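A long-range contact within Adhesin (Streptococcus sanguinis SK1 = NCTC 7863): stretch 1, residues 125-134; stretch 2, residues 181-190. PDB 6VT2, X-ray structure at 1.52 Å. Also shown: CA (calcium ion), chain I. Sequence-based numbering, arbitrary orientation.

Stretch 1 (125-134) RPQTEKYTPQ
Stretch 2, residues 181-190: TITYPDGSTD

A calcium ion and a small set of hydrogen bonds join a helical bend (stretch 1) to a β-hairpin (stretch 2), whose touching residues are at least 49 apart in sequence. In stretch 1, Gln127 to Lys130 take helical angles (phi -59 to -81, psi -20 to -33) without regular helix bonding; Glu129 N bonds to Pro126 O (3.0 Å) and Lys130 N to Gln127 O (2.8 Å), while Tyr131 N to Gln127 O (3.3 Å) is weak. From Tyr131 to Gln134 the chain is extended. In stretch 2, strands 181-183 and 189-190 pair antiparallel through Ile182 N to Asp190 O (2.8 Å) and Asp190 N to Ile182 O (3.0 Å), with Tyr184 N to Ser188 O (2.8 Å) closer to the turn. That turn is type I, Tyr184 to Gly187, closed by Gly187 N to Tyr184 O (2.8 Å); Gly187 has phi/psi 85/-3, where a CB would jam against the preceding carbonyl. The register is set by Thr128 and Ser188, whose CA atoms lie 5.6 Å apart; 496 Å² is buried in all.

The amides at the start of the bend find acceptors on the hairpin. Gln127 N donates to Asp186 OD2 (2.8 Å, 174°), and Thr128 N donates to Ser188 OG (3.0 Å, a more bent 137°). Asp186 (chi1 p) also accepts at OD1 from Ser188 OG (2.7 Å) and Ser188 N (3.0 Å); Ser188 OG (chi1 p) thus accepts from Thr128 N while donating to Asp186 OD1. Thr128, chi1 t, sends its OG1 proton to Thr189 O (2.8 Å), leaving oxygen electrons free for the metal.

Calcium is bound by Thr128 O (2.3 Å), Thr128 OG1 (2.6 Å), Tyr131 O (2.4 Å), both Asp190 carboxylate oxygens, OD1 and OD2 (2.5 Å each), and waters 2, 1 and 3 (2.3, 2.4 and 2.5 Å). Shared coordination explains the close approaches of Thr128 OG1 to Asp190 OD1 (3.0 Å) and of Tyr131 O to Asp190 OD2 (3.1 Å), which are not hydrogen bonds. Asp190 (chi1 -89°) is the hairpin's protein ligand; its OD2 also accepts a short bond from Tyr184 OH (2.5 Å).

Tyr184 (chi1 m) packs against the bend. Thr128 OG1 lies at its ring edge, 3.6 Å from Tyr184 CE2, and Tyr131 CD2 sits over one face. The Tyr131 (chi1 m) and Tyr184 rings meet obliquely, centroids 5.4 Å apart and planes at 36°, with Tyr131 CB 3.8 Å from Tyr184 CZ. Pro133, C-gamma exo, places CG in apolar contact with Ile182 CD1 (3.6 Å; Ile182 chi1 m, chi2 t), with Tyr184 OH a van der Waals neighbour of Pro133 CG at 3.4 Å. Beside the turn, buried Gln127 of stretch 1 (m, t) rests CB 3.9 Å from Tyr184 CB and OE1 3.2 Å from Pro185 CD.

With CA-to-CB bonds pointing away from the hairpin, Arg125 (m, m, m) and Glu129 (m, t) form a bidentate salt bridge, Arg125 NE to Glu129 OE1 (2.9 Å) and Arg125 NH2 to Glu129 OE2 (2.8 Å), spanning the bend. Lys130 NZ donates to Tyr131 OH (3.1 Å), and both atoms, like Gln127 NE2 and Asp186 OD2, are also hydrogen-bonded elsewhere in the structure.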

# COMPACT_ATOMS: atom_id res chain seq x y z
N ARG A 125 -13.30 35.24 3.62
CA ARG A 125 -13.50 34.37 2.48
C ARG A 125 -14.03 33.03 2.95
O ARG A 125 -13.83 32.63 4.11
CB ARG A 125 -12.18 34.20 1.70
CG ARG A 125 -11.67 35.53 1.22
CD ARG A 125 -12.69 36.33 0.49
NE ARG A 125 -13.10 35.65 -0.73
CZ ARG A 125 -13.92 36.21 -1.60
NH1 ARG A 125 -14.47 37.40 -1.35
NH2 ARG A 125 -14.19 35.58 -2.73
N PRO A 126 -14.68 32.30 2.07
CA PRO A 126 -15.17 30.98 2.45
C PRO A 126 -14.04 29.97 2.52
O PRO A 126 -13.02 30.09 1.84
CB PRO A 126 -16.17 30.64 1.35
CG PRO A 126 -15.50 31.26 0.11
CD PRO A 126 -14.92 32.63 0.67
N GLN A 127 -14.25 28.94 3.34
CA GLN A 127 -13.21 27.93 3.50
C GLN A 127 -12.83 27.24 2.20
O GLN A 127 -11.67 26.87 2.00
CB GLN A 127 -13.64 26.89 4.52
CG GLN A 127 -13.62 27.51 5.92
CD GLN A 127 -13.75 26.55 7.04
OE1 GLN A 127 -13.52 25.38 6.86
NE2 GLN A 127 -14.12 27.04 8.23
N THR A 128 -13.76 27.12 1.28
CA THR A 128 -13.45 26.45 0.04
C THR A 128 -12.37 27.16 -0.76
O THR A 128 -11.71 26.51 -1.57
CB THR A 128 -14.67 26.24 -0.83
OG1 THR A 128 -14.29 25.32 -1.89
CG2 THR A 128 -15.19 27.51 -1.40
N GLU A 129 -12.13 28.44 -0.50
CA GLU A 129 -11.03 29.09 -1.21
C GLU A 129 -9.68 28.70 -0.65
O GLU A 129 -8.65 28.86 -1.32
CB GLU A 129 -11.23 30.60 -1.17
CG GLU A 129 -12.33 31.01 -2.09
CD GLU A 129 -12.48 32.50 -2.19
OE1 GLU A 129 -11.78 33.23 -1.46
OE2 GLU A 129 -13.30 32.93 -2.99
N LYS A 130 -9.64 28.23 0.58
CA LYS A 130 -8.40 27.75 1.17
C LYS A 130 -8.07 26.33 0.73
O LYS A 130 -6.90 26.00 0.57
CB LYS A 130 -8.53 27.88 2.69
CG LYS A 130 -7.42 27.31 3.44
CD LYS A 130 -7.62 27.61 4.93
CE LYS A 130 -6.37 27.15 5.70
NZ LYS A 130 -6.68 26.97 7.15
N TYR A 131 -9.06 25.48 0.51
CA TYR A 131 -8.85 24.05 0.32
C TYR A 131 -9.12 23.67 -1.13
O TYR A 131 -10.13 24.08 -1.73
CB TYR A 131 -9.74 23.28 1.29
CG TYR A 131 -9.50 23.64 2.72
CD1 TYR A 131 -8.30 23.29 3.35
CD2 TYR A 131 -10.44 24.36 3.43
CE1 TYR A 131 -8.06 23.64 4.68
CE2 TYR A 131 -10.20 24.72 4.76
CZ TYR A 131 -9.01 24.31 5.38
OH TYR A 131 -8.77 24.69 6.68
N THR A 132 -8.19 22.93 -1.71
CA THR A 132 -8.32 22.42 -3.07
C THR A 132 -8.18 20.90 -2.98
O THR A 132 -7.06 20.38 -2.79
CB THR A 132 -7.28 23.02 -4.01
OG1 THR A 132 -7.42 24.45 -4.01
CG2 THR A 132 -7.50 22.50 -5.44
N PRO A 133 -9.26 20.14 -3.09
CA PRO A 133 -9.17 18.69 -2.88
C PRO A 133 -8.45 18.00 -4.02
O PRO A 133 -8.55 18.41 -5.18
CB PRO A 133 -10.62 18.22 -2.81
CG PRO A 133 -11.48 19.47 -2.77
CD PRO A 133 -10.63 20.57 -3.42
N GLN A 134 -7.75 16.93 -3.68
CA GLN A 134 -7.10 16.10 -4.67
C GLN A 134 -8.05 15.00 -5.11
O GLN A 134 -8.92 14.56 -4.35
CB GLN A 134 -5.81 15.50 -4.12
CG GLN A 134 -4.70 16.55 -3.91
CD GLN A 134 -3.58 16.42 -4.92
OE1 GLN A 134 -3.60 15.54 -5.79
NE2 GLN A 134 -2.58 17.29 -4.80
N THR A 181 -19.49 15.69 -3.25
CA THR A 181 -19.60 17.03 -2.69
C THR A 181 -18.90 17.03 -1.35
O THR A 181 -19.26 16.26 -0.46
CB THR A 181 -21.05 17.42 -2.52
OG1 THR A 181 -21.68 17.48 -3.78
CG2 THR A 181 -21.15 18.83 -1.86
N ILE A 182 -17.90 17.87 -1.17
CA ILE A 182 -17.16 18.02 0.11
C ILE A 182 -17.73 19.29 0.72
O ILE A 182 -17.76 20.24 0.04
CB ILE A 182 -15.66 18.14 -0.14
CG1 ILE A 182 -15.15 16.91 -0.91
CG2 ILE A 182 -14.87 18.36 1.16
CD1 ILE A 182 -13.73 16.98 -1.37
N THR A 183 -18.26 19.23 1.92
CA THR A 183 -18.82 20.42 2.56
C THR A 183 -17.86 20.78 3.66
O THR A 183 -17.68 20.03 4.54
CB THR A 183 -20.23 20.19 3.08
OG1 THR A 183 -21.05 19.83 1.98
CG2 THR A 183 -20.85 21.40 3.73
N TYR A 184 -17.27 21.95 3.57
CA TYR A 184 -16.38 22.43 4.61
C TYR A 184 -17.25 22.87 5.74
O TYR A 184 -18.39 23.12 5.71
CB TYR A 184 -15.52 23.54 4.05
CG TYR A 184 -14.67 22.97 3.00
CD1 TYR A 184 -13.83 21.91 3.24
CD2 TYR A 184 -14.82 23.43 1.73
CE1 TYR A 184 -13.12 21.33 2.23
CE2 TYR A 184 -14.06 22.91 0.72
CZ TYR A 184 -13.22 21.85 0.96
OH TYR A 184 -12.50 21.32 -0.05
N PRO A 185 -16.66 23.07 7.08
CA PRO A 185 -17.42 23.47 8.29
C PRO A 185 -18.21 24.75 8.15
O PRO A 185 -19.20 24.96 8.84
CB PRO A 185 -16.31 23.62 9.35
CG PRO A 185 -15.17 22.85 8.87
CD PRO A 185 -15.27 22.75 7.37
N ASP A 186 -17.82 25.64 7.26
CA ASP A 186 -18.60 26.85 7.03
C ASP A 186 -19.70 26.70 6.01
O ASP A 186 -20.36 27.68 5.70
CB ASP A 186 -17.63 27.99 6.66
CG ASP A 186 -17.10 27.89 5.29
OD1 ASP A 186 -17.11 26.77 4.72
OD2 ASP A 186 -16.67 28.91 4.73
N GLY A 187 -19.94 25.50 5.52
CA GLY A 187 -21.00 25.29 4.54
C GLY A 187 -20.58 25.54 3.11
O GLY A 187 -21.33 25.25 2.25
N SER A 188 -19.36 25.98 2.88
CA SER A 188 -18.86 26.13 1.50
C SER A 188 -18.47 24.73 1.02
O SER A 188 -18.27 23.85 1.79
CB SER A 188 -17.76 27.14 1.39
OG SER A 188 -16.61 26.72 2.02
N THR A 189 -18.41 24.56 -0.28
CA THR A 189 -18.21 23.21 -0.82
C THR A 189 -17.15 23.15 -1.91
O THR A 189 -16.76 24.14 -2.46
CB THR A 189 -19.52 22.67 -1.41
OG1 THR A 189 -19.89 23.48 -2.51
CG2 THR A 189 -20.68 22.63 -0.44
N ASP A 190 -16.69 21.95 -2.16
CA ASP A 190 -15.95 21.61 -3.36
C ASP A 190 -16.70 20.43 -3.97
O ASP A 190 -17.35 19.67 -3.25
CB ASP A 190 -14.53 21.28 -3.06
CG ASP A 190 -13.65 22.48 -3.08
OD1 ASP A 190 -13.76 23.27 -4.03
OD2 ASP A 190 -12.80 22.60 -2.20
CA CA I . -11.99 24.81 -3.05
O HOH W 1 -10.20 26.16 -3.76
O HOH W 2 -12.85 26.36 -4.59
O HOH W 3 -10.98 23.82 -5.05